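Local coordinates for Ycf54 protein (Thermosynechococcus elongatus, PDB 3HZE) that is of unproven function in this organism but, as a Ycf54 protein, probably assists the oxidative cyclase step that forms the fifth ring of chlorophyll, at residues 7-11 with 12-16; 59-62 with 63-67; 74-77 with 78-81. One frame throughout, in Å; residues are numbered along the deposited sequence.

Contact 1: residues 7-11 with 12-16; sequences ILASK and KFLTE
An ST motif at the end of strand 3-10 turns the chain into the short helix 13-16, and Ser10 bonds to it twice. Its OG accepts from Phe13 N at 3.0 Å, the capping bond, while its carbonyl O takes Leu14 N at 3.1 Å, the N-H pointing almost straight at it (160°). OG can do this because chi1 of 66° sets it between the backbone N and the carbonyl carbon, turned toward the Phe13 amide; serine suits the place, its hydroxyl being on a short stem. One residue on, Thr15 OG1 donates to Lys11 O at 2.7 Å, from outside the carbonyl plane. On the inner side the small Ala9 lets the chain fold closely: its CB meets Phe13 CD1 and Leu14 CG, each at 4.0 Å. On the outer side Lys12 NZ forms a salt bridge to Glu16 OE1 (3.1 Å), coming from above the carboxylate plane. With an alanine at Ser10, Phe13 N would probably lose its side-chain cap and the turn be held less firmly. The amides of Phe13 and Leu14 are thus satisfied by the hydroxyl and carbonyl of one residue, with apolar groups beneath and charges at the surface.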
ATOM      1  N   ILE A   7      -3.969  -0.208  -1.486  1.00 13.98           N
ATOM      2  CA  ILE A   7      -4.077  -0.015  -2.917  1.00 15.28           C
ATOM      3  C   ILE A   7      -2.832  -0.752  -3.418  1.00 15.75           C
ATOM      4  O   ILE A   7      -1.800  -0.771  -2.743  1.00 14.79           O
ATOM      5  CB  ILE A   7      -4.016   1.461  -3.372  1.00 18.76           C
ATOM      6  CG1 ILE A   7      -2.786   2.152  -2.789  1.00 20.80           C
ATOM      7  CG2 ILE A   7      -5.323   2.161  -3.024  1.00 20.84           C
ATOM      8  CD1 ILE A   7      -2.398   3.419  -3.537  1.00 24.09           C
ATOM      9  N   LEU A   8      -2.936  -1.385  -4.575  1.00 13.86           N
ATOM     10  CA  LEU A   8      -1.812  -2.118  -5.132  1.00 13.95           C
ATOM     11  C   LEU A   8      -1.558  -1.649  -6.559  1.00 12.10           C
ATOM     12  O   LEU A   8      -2.494  -1.482  -7.325  1.00 13.41           O
ATOM     13  CB  LEU A   8      -2.127  -3.620  -5.127  1.00 12.93           C
ATOM     14  CG  LEU A   8      -1.140  -4.586  -5.782  1.00 15.20           C
ATOM     15  CD1 LEU A   8       0.154  -4.644  -4.967  1.00 13.21           C
ATOM     16  CD2 LEU A   8      -1.790  -5.975  -5.856  1.00 15.38           C
ATOM     17  N   ALA A   9      -0.296  -1.418  -6.909  1.00 13.96           N
ATOM     18  CA  ALA A   9       0.039  -0.989  -8.266  1.00 13.62           C
ATOM     19  C   ALA A   9       1.482  -1.332  -8.597  1.00 14.34           C
ATOM     20  O   ALA A   9       2.292  -1.602  -7.701  1.00 13.04           O
ATOM     21  CB  ALA A   9      -0.180   0.516  -8.414  1.00 14.02           C
ATOM     22  N   SER A  10       1.812  -1.296  -9.883  1.00 13.15           N
ATOM     23  CA  SER A  10       3.170  -1.594 -10.312  1.00 13.13           C
ATOM     24  C   SER A  10       4.069  -0.456  -9.840  1.00 13.42           C
ATOM     25  O   SER A  10       3.615   0.684  -9.694  1.00 11.65           O
ATOM     26  CB  SER A  10       3.232  -1.701 -11.841  1.00 13.31           C
ATOM     27  OG  SER A  10       2.965  -0.446 -12.443  1.00 13.69           O
ATOM     28  N   LYS A  11       5.336  -0.762  -9.590  1.00 12.96           N
ATOM     29  CA  LYS A  11       6.269   0.261  -9.153  1.00 15.69           C
ATOM     30  C   LYS A  11       6.447   1.238 -10.309  1.00 16.14           C
ATOM     31  O   LYS A  11       6.711   2.428 -10.111  1.00 16.44           O
ATOM     32  CB  LYS A  11       7.615  -0.368  -8.769  1.00 16.73           C
ATOM     33  CG  LYS A  11       7.471  -1.526  -7.792  1.00 20.92           C
ATOM     34  CD  LYS A  11       8.531  -1.518  -6.694  1.00 23.76           C
ATOM     35  CE  LYS A  11       9.937  -1.612  -7.245  1.00 28.38           C
ATOM     36  NZ  LYS A  11      10.944  -1.766  -6.153  1.00 32.00           N
ATOM     37  N   LYS A  12       6.288   0.725 -11.523  1.00 15.11           N
ATOM     38  CA  LYS A  12       6.420   1.552 -12.720  1.00 16.77           C
ATOM     39  C   LYS A  12       5.376   2.674 -12.678  1.00 14.36           C
ATOM     40  O   LYS A  12       5.703   3.849 -12.862  1.00 14.30           O
ATOM     41  CB  LYS A  12       6.221   0.693 -13.976  1.00 17.10           C
ATOM     42  CG  LYS A  12       6.433   1.445 -15.285  1.00 23.49           C
ATOM     43  CD  LYS A  12       6.045   0.574 -16.478  1.00 26.62           C
ATOM     44  CE  LYS A  12       6.193   1.322 -17.798  1.00 29.39           C
ATOM     45  NZ  LYS A  12       7.617   1.627 -18.101  1.00 30.21           N
ATOM     46  N   PHE A  13       4.122   2.315 -12.424  1.00 12.42           N
ATOM     47  CA  PHE A  13       3.061   3.316 -12.353  1.00 12.99           C
ATOM     48  C   PHE A  13       3.290   4.301 -11.201  1.00 12.47           C
ATOM     49  O   PHE A  13       3.063   5.502 -11.347  1.00 13.27           O
ATOM     50  CB  PHE A  13       1.698   2.635 -12.193  1.00 12.77           C
ATOM     51  CG  PHE A  13       0.560   3.595 -11.949  1.00 12.98           C
ATOM     52  CD1 PHE A  13       0.069   3.796 -10.664  1.00 12.55           C
ATOM     53  CD2 PHE A  13      -0.019   4.299 -13.002  1.00 13.89           C
ATOM     54  CE1 PHE A  13      -0.984   4.684 -10.427  1.00 13.58           C
ATOM     55  CE2 PHE A  13      -1.070   5.189 -12.780  1.00 13.81           C
ATOM     56  CZ  PHE A  13      -1.555   5.380 -11.490  1.00 11.08           C
ATOM     57  N   LEU A  14       3.747   3.786 -10.067  1.00 13.35           N
ATOM     58  CA  LEU A  14       4.000   4.603  -8.878  1.00 15.20           C
ATOM     59  C   LEU A  14       5.309   5.401  -8.919  1.00 16.81           C
ATOM     60  O   LEU A  14       5.682   6.037  -7.928  1.00 18.80           O
ATOM     61  CB  LEU A  14       3.988   3.717  -7.623  1.00 14.46           C
ATOM     62  CG  LEU A  14       2.646   3.063  -7.281  1.00 14.86           C
ATOM     63  CD1 LEU A  14       2.806   2.096  -6.111  1.00 15.20           C
ATOM     64  CD2 LEU A  14       1.634   4.149  -6.948  1.00 14.77           C
ATOM     65  N   THR A  15       6.016   5.358 -10.043  1.00 16.01           N
ATOM     66  CA  THR A  15       7.255   6.112 -10.170  1.00 16.03           C
ATOM     67  C   THR A  15       7.248   6.974 -11.441  1.00 17.46           C
ATOM     68  O   THR A  15       7.805   8.071 -11.449  1.00 17.59           O
ATOM     69  CB  THR A  15       8.508   5.184 -10.183  1.00 17.82           C
ATOM     70  OG1 THR A  15       8.396   4.230 -11.244  1.00 17.95           O
ATOM     71  CG2 THR A  15       8.637   4.430  -8.860  1.00 20.34           C
ATOM     72  N   GLU A  16       6.595   6.503 -12.504  1.00 16.08           N
ATOM     73  CA  GLU A  16       6.563   7.261 -13.756  1.00 15.93           C
ATOM     74  C   GLU A  16       5.275   8.024 -14.017  1.00 14.29           C
ATOM     75  O   GLU A  16       5.207   8.824 -14.953  1.00 14.13           O
ATOM     76  CB  GLU A  16       6.847   6.334 -14.951  1.00 17.78           C
ATOM     77  CG  GLU A  16       8.088   5.478 -14.772  1.00 21.28           C
ATOM     78  CD  GLU A  16       8.525   4.782 -16.051  1.00 24.31           C
ATOM     79  OE1 GLU A  16       7.662   4.480 -16.901  1.00 21.07           O
ATOM     80  OE2 GLU A  16       9.741   4.528 -16.195  1.00 27.51           O
TER

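Contact 2: residues 59-62 with 63-67; sequences ARCP and QPAAA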
ATOM      1  N   ALA A  59      -2.202 -11.681 -10.314  1.00 22.56           N
ATOM      2  CA  ALA A  59      -2.193 -11.933 -11.750  1.00 23.48           C
ATOM      3  C   ALA A  59      -2.426 -10.650 -12.539  1.00 24.22           C
ATOM      4  O   ALA A  59      -1.798 -10.420 -13.574  1.00 24.37           O
ATOM      5  CB  ALA A  59      -3.270 -12.960 -12.097  1.00 25.12           C
ATOM      6  N   ARG A  60      -3.326  -9.809 -12.039  1.00 23.40           N
ATOM      7  CA  ARG A  60      -3.659  -8.560 -12.710  1.00 25.32           C
ATOM      8  C   ARG A  60      -2.627  -7.442 -12.577  1.00 24.88           C
ATOM      9  O   ARG A  60      -2.434  -6.662 -13.510  1.00 25.27           O
ATOM     10  CB  ARG A  60      -5.008  -8.043 -12.210  1.00 28.91           C
ATOM     11  CG  ARG A  60      -6.206  -8.838 -12.693  1.00 34.28           C
ATOM     12  CD  ARG A  60      -7.488  -8.259 -12.122  1.00 38.98           C
ATOM     13  NE  ARG A  60      -7.620  -6.829 -12.390  1.00 42.16           N
ATOM     14  CZ  ARG A  60      -8.650  -6.091 -11.988  1.00 44.66           C
ATOM     15  NH1 ARG A  60      -9.637  -6.651 -11.300  1.00 44.84           N
ATOM     16  NH2 ARG A  60      -8.699  -4.795 -12.272  1.00 44.67           N
ATOM     17  N   CYS A  61      -1.972  -7.355 -11.427  1.00 23.88           N
ATOM     18  CA  CYS A  61      -1.000  -6.289 -11.217  1.00 22.80           C
ATOM     19  C   CYS A  61       0.377  -6.583 -11.795  1.00 22.17           C
ATOM     20  O   CYS A  61       0.985  -7.597 -11.473  1.00 22.44           O
ATOM     21  CB  CYS A  61      -0.872  -5.987  -9.719  1.00 21.52           C
ATOM     22  SG  CYS A  61       0.167  -4.549  -9.347  1.00 22.07           S
ATOM     23  N   PRO A  62       0.879  -5.697 -12.673  1.00 22.93           N
ATOM     24  CA  PRO A  62       2.199  -5.885 -13.280  1.00 23.23           C
ATOM     25  C   PRO A  62       3.286  -5.843 -12.200  1.00 24.97           C
ATOM     26  O   PRO A  62       3.203  -5.048 -11.258  1.00 25.27           O
ATOM     27  CB  PRO A  62       2.301  -4.711 -14.256  1.00 23.69           C
ATOM     28  CG  PRO A  62       0.870  -4.459 -14.640  1.00 24.32           C
ATOM     29  CD  PRO A  62       0.159  -4.576 -13.305  1.00 23.13           C
ATOM     30  N   GLN A  63       4.300  -6.691 -12.346  1.00 24.18           N
ATOM     31  CA  GLN A  63       5.392  -6.773 -11.380  1.00 25.53           C
ATOM     32  C   GLN A  63       6.684  -6.144 -11.898  1.00 23.63           C
ATOM     33  O   GLN A  63       6.917  -6.083 -13.106  1.00 25.67           O
ATOM     34  CB  GLN A  63       5.665  -8.241 -11.020  1.00 29.83           C
ATOM     35  CG  GLN A  63       4.743  -8.851  -9.959  1.00 35.81           C
ATOM     36  CD  GLN A  63       3.292  -8.941 -10.392  1.00 39.15           C
ATOM     37  OE1 GLN A  63       2.996  -9.331 -11.522  1.00 40.63           O
ATOM     38  NE2 GLN A  63       2.374  -8.601  -9.483  1.00 37.72           N
ATOM     39  N   PRO A  64       7.540  -5.659 -10.987  1.00 21.21           N
ATOM     40  CA  PRO A  64       7.361  -5.670  -9.534  1.00 19.46           C
ATOM     41  C   PRO A  64       6.287  -4.672  -9.110  1.00 18.35           C
ATOM     42  O   PRO A  64       6.077  -3.651  -9.768  1.00 17.83           O
ATOM     43  CB  PRO A  64       8.740  -5.285  -9.020  1.00 20.14           C
ATOM     44  CG  PRO A  64       9.224  -4.353 -10.083  1.00 19.14           C
ATOM     45  CD  PRO A  64       8.856  -5.100 -11.337  1.00 20.58           C
ATOM     46  N   ALA A  65       5.610  -4.965  -8.008  1.00 15.92           N
ATOM     47  CA  ALA A  65       4.552  -4.089  -7.533  1.00 15.20           C
ATOM     48  C   ALA A  65       4.826  -3.563  -6.136  1.00 15.00           C
ATOM     49  O   ALA A  65       5.798  -3.949  -5.484  1.00 14.20           O
ATOM     50  CB  ALA A  65       3.230  -4.829  -7.553  1.00 16.41           C
ATOM     51  N   ALA A  66       3.964  -2.663  -5.688  1.00 13.01           N
ATOM     52  CA  ALA A  66       4.088  -2.096  -4.361  1.00 11.69           C
ATOM     53  C   ALA A  66       2.689  -1.808  -3.842  1.00 11.40           C
ATOM     54  O   ALA A  66       1.772  -1.534  -4.615  1.00 11.64           O
ATOM     55  CB  ALA A  66       4.903  -0.812  -4.401  1.00 11.01           C
ATOM     56  N   ALA A  67       2.528  -1.876  -2.529  1.00  8.50           N
ATOM     57  CA  ALA A  67       1.243  -1.598  -1.933  1.00 10.16           C
ATOM     58  C   ALA A  67       1.363  -0.449  -0.953  1.00  8.71           C
ATOM     59  O   ALA A  67       2.427  -0.214  -0.387  1.00  9.08           O
ATOM     60  CB  ALA A  67       0.725  -2.835  -1.200  1.00 11.11           C
TER
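The flat carboxamide of Gln63 folds back over the chain it has just left, so that one face looks onto the peptide group joining Pro62 to Gln63: Pro62 C lies over it, 3.6 Å from CD, and the two planes are inclined by roughly 30°. On the same side, beyond the end of the amide and tilted out of its plane, comes the carbonyl of Cys61, whose O is about equally near Gln63 NE2 (2.6 Å) and OE1 (2.7 Å). That is closer than is comfortable, and the exact setting of the amide is doubtful. What brings the group back is the sharp bend at chi2 (64°), with CG beside the backbone N; NE2 also makes a weak hydrogen bond to Lys58 O in helix 55-60, and the side chain rests on Leu49.

Below the turn the contact is mainly apolar. Cys61 SG, anti to the backbone N (chi1 -173°), reaches Ala65 CB at 3.6 Å. Both residues also touch Leu8 of strand 3-10, so a small thiol and a methyl suit this buried place. Ala65 CB also packs against Pro62 O at 3.7 Å. The prolines shape the route: both are exposed, Pro62 lying against Ser10 and Pro64 against Lys11, and the peptide before Pro64 is cis, which draws the CA atoms of Gln63 and Pro64 to 2.9 Å and kinks the chain toward strand 65-70.

The chemistry is therefore divided: a polar amide folded over the Pro62-Gln63 peptide on the exposed side, sulfur against methyl on the buried side, and rigid imino acids between helix and strand limiting how the backbone can turn.

Contact 3: residues 74-77 with 78-81; sequences QFIQ and WLKL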
ATOM      1  N   GLN A  74     -10.537   5.418   4.702  1.00 15.66           N
ATOM      2  CA  GLN A  74     -10.782   6.593   3.872  1.00 14.98           C
ATOM      3  C   GLN A  74      -9.541   7.065   3.134  1.00 13.55           C
ATOM      4  O   GLN A  74      -9.642   7.546   2.011  1.00 11.52           O
ATOM      5  CB  GLN A  74     -11.363   7.733   4.712  1.00 18.01           C
ATOM      6  CG  GLN A  74     -12.846   7.538   5.034  1.00 21.92           C
ATOM      7  CD  GLN A  74     -13.128   6.204   5.704  1.00 25.11           C
ATOM      8  OE1 GLN A  74     -12.618   5.921   6.793  1.00 28.13           O
ATOM      9  NE2 GLN A  74     -13.943   5.373   5.055  1.00 27.65           N
ATOM     10  N   PHE A  75      -8.376   6.932   3.761  1.00 12.89           N
ATOM     11  CA  PHE A  75      -7.136   7.346   3.117  1.00 11.42           C
ATOM     12  C   PHE A  75      -6.912   6.492   1.874  1.00 12.20           C
ATOM     13  O   PHE A  75      -6.494   6.992   0.829  1.00 12.06           O
ATOM     14  CB  PHE A  75      -5.959   7.182   4.078  1.00 11.69           C
ATOM     15  CG  PHE A  75      -4.629   7.462   3.454  1.00 10.86           C
ATOM     16  CD1 PHE A  75      -4.371   8.688   2.842  1.00 10.10           C
ATOM     17  CD2 PHE A  75      -3.634   6.495   3.458  1.00 12.67           C
ATOM     18  CE1 PHE A  75      -3.132   8.942   2.241  1.00  8.87           C
ATOM     19  CE2 PHE A  75      -2.389   6.739   2.859  1.00 11.48           C
ATOM     20  CZ  PHE A  75      -2.142   7.965   2.252  1.00 10.83           C
ATOM     21  N   ILE A  76      -7.191   5.197   1.998  1.00 11.48           N
ATOM     22  CA  ILE A  76      -7.022   4.275   0.884  1.00 12.01           C
ATOM     23  C   ILE A  76      -8.044   4.584  -0.203  1.00 11.52           C
ATOM     24  O   ILE A  76      -7.720   4.559  -1.391  1.00 12.54           O
ATOM     25  CB  ILE A  76      -7.166   2.809   1.364  1.00 12.32           C
ATOM     26  CG1 ILE A  76      -6.020   2.479   2.324  1.00 12.98           C
ATOM     27  CG2 ILE A  76      -7.168   1.856   0.189  1.00 10.93           C
ATOM     28  CD1 ILE A  76      -4.613   2.662   1.709  1.00 10.80           C
ATOM     29  N   GLN A  77      -9.279   4.876   0.196  1.00 11.79           N
ATOM     30  CA  GLN A  77     -10.309   5.206  -0.783  1.00 12.95           C
ATOM     31  C   GLN A  77      -9.913   6.500  -1.492  1.00 11.87           C
ATOM     32  O   GLN A  77     -10.164   6.670  -2.681  1.00 12.87           O
ATOM     33  CB  GLN A  77     -11.676   5.386  -0.106  1.00 15.53           C
ATOM     34  CG  GLN A  77     -12.183   4.149   0.621  1.00 18.71           C
ATOM     35  CD  GLN A  77     -13.492   4.400   1.356  1.00 22.01           C
ATOM     36  OE1 GLN A  77     -13.644   5.410   2.047  1.00 21.50           O
ATOM     37  NE2 GLN A  77     -14.437   3.473   1.223  1.00 22.27           N
ATOM     38  N   TRP A  78      -9.295   7.417  -0.756  1.00 11.89           N
ATOM     39  CA  TRP A  78      -8.859   8.675  -1.344  1.00 11.56           C
ATOM     40  C   TRP A  78      -7.780   8.408  -2.403  1.00 11.24           C
ATOM     41  O   TRP A  78      -7.808   8.988  -3.495  1.00 10.39           O
ATOM     42  CB  TRP A  78      -8.320   9.600  -0.255  1.00 12.32           C
ATOM     43  CG  TRP A  78      -7.721  10.856  -0.783  1.00 11.27           C
ATOM     44  CD1 TRP A  78      -8.379  11.988  -1.169  1.00 13.16           C
ATOM     45  CD2 TRP A  78      -6.328  11.102  -1.009  1.00 12.17           C
ATOM     46  NE1 TRP A  78      -7.482  12.927  -1.621  1.00 13.43           N
ATOM     47  CE2 TRP A  78      -6.216  12.408  -1.531  1.00 11.97           C
ATOM     48  CE3 TRP A  78      -5.163  10.342  -0.817  1.00  8.90           C
ATOM     49  CZ2 TRP A  78      -4.981  12.976  -1.866  1.00 13.90           C
ATOM     50  CZ3 TRP A  78      -3.936  10.906  -1.147  1.00 11.21           C
ATOM     51  CH2 TRP A  78      -3.855  12.212  -1.666  1.00 10.87           C
ATOM     52  N   LEU A  79      -6.832   7.531  -2.081  1.00  9.60           N
ATOM     53  CA  LEU A  79      -5.763   7.193  -3.031  1.00 10.66           C
ATOM     54  C   LEU A  79      -6.346   6.591  -4.313  1.00 10.81           C
ATOM     55  O   LEU A  79      -5.896   6.905  -5.408  1.00 11.00           O
ATOM     56  CB  LEU A  79      -4.771   6.204  -2.395  1.00  9.39           C
ATOM     57  CG  LEU A  79      -3.717   6.790  -1.444  1.00 10.45           C
ATOM     58  CD1 LEU A  79      -2.931   5.662  -0.784  1.00 12.84           C
ATOM     59  CD2 LEU A  79      -2.772   7.702  -2.224  1.00 10.89           C
ATOM     60  N   LYS A  80      -7.349   5.729  -4.171  1.00 12.72           N
ATOM     61  CA  LYS A  80      -7.975   5.104  -5.333  1.00 13.85           C
ATOM     62  C   LYS A  80      -8.640   6.188  -6.192  1.00 14.77           C
ATOM     63  O   LYS A  80      -8.537   6.166  -7.418  1.00 12.43           O
ATOM     64  CB  LYS A  80      -9.005   4.069  -4.876  1.00 17.63           C
ATOM     65  CG  LYS A  80      -9.284   2.952  -5.889  1.00 24.85           C
ATOM     66  CD  LYS A  80      -9.975   3.460  -7.131  1.00 30.14           C
ATOM     67  CE  LYS A  80     -10.174   2.338  -8.151  1.00 34.42           C
ATOM     68  NZ  LYS A  80     -10.718   2.857  -9.443  1.00 35.10           N
ATOM     69  N   LEU A  81      -9.319   7.136  -5.549  1.00 14.67           N
ATOM     70  CA  LEU A  81      -9.969   8.231  -6.272  1.00 14.94           C
ATOM     71  C   LEU A  81      -8.931   9.053  -7.031  1.00 14.43           C
ATOM     72  O   LEU A  81      -9.125   9.405  -8.193  1.00 12.23           O
ATOM     73  CB  LEU A  81     -10.705   9.168  -5.308  1.00 17.71           C
ATOM     74  CG  LEU A  81     -12.120   8.851  -4.828  1.00 22.88           C
ATOM     75  CD1 LEU A  81     -12.595   9.987  -3.911  1.00 21.28           C
ATOM     76  CD2 LEU A  81     -13.059   8.709  -6.030  1.00 23.28           C
TER
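Residues 74-77 and 78-81 are consecutive turns of helix 73-83, joined by four regular i to i+4 bonds. Trp78 N to Gln74 O is 2.8 Å, and Leu79 N to Phe75 O is 3.0 Å; Lys80 N to Ile76 O and Leu81 N to Gln77 O repeat the pattern.

Phe75 carries most of the side-chain contact. With CG anti to the backbone N (chi1 175°), its ring reaches along the helix toward both Trp78 and Leu79. Leu79 CD1 sits over one face in a CH-pi contact, 4.2 Å from the ring centroid and 27° off the normal. Trp78 meets Phe75 differently: the rings lie rim to rim, neither covering the other, their planes only 16° apart, and CE1 of Phe75 is 3.9 Å from CE3 of Trp78. The indole also has Phe75 O in plane at its edge. On the next flank Ile76 CD1 lies 4.2 Å from Leu79 CD1, branched chains well suited to filling a buried helix face. At the surface, Gln74 NE2 makes a weak hydrogen bond to Gln77 OE1, as befits long polar side chains on the outer side.

The Phe75 ring also takes a cation-pi contact from Arg27 of helix 21-34. Beneath, the helix packs on the sheet: Phe75 and Leu79 rest on Ile68 of strand 65-70, while Ile76 touches Tyr5 and Ile7 of strand 3-10 and Met88 of strand 87-92.

How the contacts relate
Contacts 1 and 2 shape the adjoining ends of two neighbouring antiparallel strands, 3-10 and 65-70, and meet there: Ala9 O probably bonds Ala66 N at 2.8 Å, and Lys11 N likewise Pro64 O at 3.0 Å. Contact 1 is a surface turn leaving its strand, held chiefly by hydrogen bonds; contact 2, entering its strand, is partly buried and relies on prolines and small apolar groups. Contact 3, also partly buried, lies within a helix packed on the sheet, with regular main-chain bonds and large apolar side chains. It touches contact 1 through Ile7, whose CD1 is 3.6 Å from Leu79 CD1, but stays about 7 Å from contact 2 at the nearest atoms.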